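Local coordinates for putative exported protein (Bordetella pertussis Tohama I, PDB 2PFZ), which binds pyroglutamic acid as the extracytoplasmic solute receptor of a tripartite ATP-independent periplasmic (TRAP) transport system, probably delivering it for uptake, at the pyroglutamic acid site. Residues are numbered along the deposited sequence; one frame, centred on the assembly and turned at random.

The pyroglutamic acid site. Residues 119, 122, 142, 144, 164, 181-182, 185, 206. With PCA (pyroglutamic acid), chain B.
With CG anti to the backbone N (chi1 173°) and a bend at chi2 (-97°), the side chain of Arg142 brings its guanidinium end-on to the carboxylate of pyroglutamic acid, whereas Tyr144 takes the crowded first torsion, with CG between the backbone N and the carbonyl carbon, and turns its phenol face towards the CB/CG side of the lactam ring. Arg142 NH1 donates almost in its own plane to carboxylate OXT at 2.9 Å. NH2 reaches carboxylate O at 2.8 Å, tilted from the plane, and completes the two-pronged salt bridge. Tyr144 CB lies against one guanidinium face and may help fix its rotation. A second donor to OXT is the hydroxyl OG of Ser181, at 2.7 Å. At the lactam, the ring N-H points nearly straight at Thr185 OG1, the N to OG1 distance being 2.6 Å, while Ser182 OG donates to the lactam oxygen OE at 2.7 Å. Thr185 N in turn donates to Ser182 OG in a long but straight bond that may help orient this hydroxyl. Gln122 OE1 as modelled stands 2.8 Å from OE, two acceptors face to face; the opposite amide orientation would place a donor there. The indole of Trp119 stacks on the lactam, its six-membered ring centred 3.6 Å from the ligand ring centroid and the planes 14° apart. On the opposite face PCA CB sits 3.8 Å above the middle of the Tyr144 ring, while Pro206 CG abuts the lactam rim at ligand CG. The ligand is almost wholly buried, its carboxylate charge probably balanced by Arg142. This pocket of a DctP-family binding protein thus reads both carboxylate and lactam, capturing pyroglutamic acid for TRAP transport.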
loop_
_atom_site.group_PDB
_atom_site.type_symbol
_atom_site.label_atom_id
_atom_site.label_comp_id
_atom_site.label_asym_id
_atom_site.label_seq_id
_atom_site.Cartn_x
_atom_site.Cartn_y
_atom_site.Cartn_z
ATOM N N TRP A 119 -4.739 0.545 -1.251
ATOM C CA TRP A 119 -5.089 1.439 -0.149
ATOM C C TRP A 119 -5.877 2.611 -0.758
ATOM O O TRP A 119 -5.796 2.854 -1.963
ATOM C CB TRP A 119 -3.810 2.010 0.480
ATOM C CG TRP A 119 -3.043 1.080 1.395
ATOM C CD1 TRP A 119 -2.058 0.207 1.041
ATOM C CD2 TRP A 119 -3.171 1.000 2.805
ATOM N NE1 TRP A 119 -1.552 -0.428 2.154
ATOM C CE2 TRP A 119 -2.238 0.027 3.257
ATOM C CE3 TRP A 119 -4.002 1.623 3.737
ATOM C CZ2 TRP A 119 -2.100 -0.302 4.600
ATOM C CZ3 TRP A 119 -3.870 1.289 5.073
ATOM C CH2 TRP A 119 -2.916 0.342 5.494
ATOM N N GLN A 122 -4.159 8.790 -1.498
ATOM C CA GLN A 122 -3.260 9.325 -0.477
ATOM C C GLN A 122 -3.319 10.823 -0.368
ATOM O O GLN A 122 -3.135 11.526 -1.366
ATOM C CB GLN A 122 -1.832 8.912 -0.766
ATOM C CG GLN A 122 -1.703 7.382 -0.924
ATOM C CD GLN A 122 -1.662 6.606 0.381
ATOM O OE1 GLN A 122 -2.588 5.848 0.706
ATOM N NE2 GLN A 122 -0.588 6.744 1.103
ATOM N N ARG A 142 6.691 11.992 8.197
ATOM C CA ARG A 142 6.768 10.551 8.395
ATOM C C ARG A 142 6.622 9.837 7.046
ATOM O O ARG A 142 5.580 9.932 6.377
ATOM C CB ARG A 142 5.698 10.095 9.383
ATOM C CG ARG A 142 5.569 8.551 9.548
ATOM C CD ARG A 142 4.426 7.979 8.668
ATOM N NE ARG A 142 4.298 6.519 8.762
ATOM C CZ ARG A 142 3.289 5.831 8.227
ATOM N NH1 ARG A 142 2.296 6.470 7.590
ATOM N NH2 ARG A 142 3.267 4.503 8.346
ATOM N N TYR A 144 6.557 6.195 4.963
ATOM C CA TYR A 144 6.252 4.780 5.173
ATOM C C TYR A 144 6.920 3.918 4.092
ATOM O O TYR A 144 6.751 2.695 4.062
ATOM C CB TYR A 144 4.720 4.574 5.226
ATOM C CG TYR A 144 3.941 4.875 3.950
ATOM C CD1 TYR A 144 3.044 5.951 3.894
ATOM C CD2 TYR A 144 4.099 4.085 2.798
ATOM C CE1 TYR A 144 2.324 6.227 2.728
ATOM C CE2 TYR A 144 3.384 4.347 1.622
ATOM C CZ TYR A 144 2.484 5.428 1.603
ATOM O OH TYR A 144 1.748 5.706 0.475
ATOM N N GLN A 164 3.555 1.722 10.353
ATOM C CA GLN A 164 2.252 2.090 10.909
ATOM C C GLN A 164 2.110 1.638 12.362
ATOM O O GLN A 164 1.484 2.323 13.168
ATOM C CB GLN A 164 1.066 1.537 10.094
ATOM C CG GLN A 164 -0.256 2.129 10.571
ATOM C CD GLN A 164 -1.461 1.806 9.685
ATOM O OE1 GLN A 164 -2.538 1.468 10.183
ATOM N NE2 GLN A 164 -1.289 1.934 8.393
ATOM N N SER A 181 -0.654 9.595 3.616
ATOM C CA SER A 181 -1.270 8.270 3.811
ATOM C C SER A 181 -2.770 8.389 3.512
ATOM O O SER A 181 -3.227 9.398 2.962
ATOM C CB SER A 181 -1.094 7.770 5.244
ATOM O OG SER A 181 -1.444 6.395 5.349
ATOM N N SER A 182 -3.524 7.351 3.891
ATOM C CA SER A 182 -4.946 7.252 3.625
ATOM C C SER A 182 -5.736 7.743 4.847
ATOM O O SER A 182 -5.178 7.872 5.933
ATOM C CB SER A 182 -5.309 5.804 3.334
ATOM O OG SER A 182 -4.855 4.955 4.383
ATOM N N THR A 185 -5.504 4.860 7.571
ATOM C CA THR A 185 -4.372 4.969 8.513
ATOM C C THR A 185 -4.529 6.115 9.490
ATOM O O THR A 185 -4.283 5.947 10.697
ATOM C CB THR A 185 -3.031 5.042 7.784
ATOM O OG1 THR A 185 -2.818 3.807 7.110
ATOM C CG2 THR A 185 -1.886 5.266 8.768
ATOM N N PRO A 206 -1.443 3.311 -3.216
ATOM C CA PRO A 206 -0.420 2.277 -3.162
ATOM C C PRO A 206 -1.089 0.946 -2.843
ATOM O O PRO A 206 -2.067 0.912 -2.102
ATOM C CB PRO A 206 0.454 2.729 -1.985
ATOM C CG PRO A 206 -0.479 3.444 -1.061
ATOM C CD PRO A 206 -1.609 4.008 -1.928
HETATM N N PCA B . -1.371 3.475 4.985
HETATM C CA PCA B . -0.103 2.725 5.071
HETATM C CB PCA B . 0.553 2.599 3.696
HETATM C CG PCA B . -0.344 3.348 2.730
HETATM C CD PCA B . -1.499 3.788 3.581
HETATM O OE PCA B . -2.510 4.341 3.120
HETATM C C PCA B . 0.825 3.537 5.946
HETATM O O PCA B . 1.832 3.039 6.466
HETATM O OXT PCA B . 0.557 4.734 6.138
#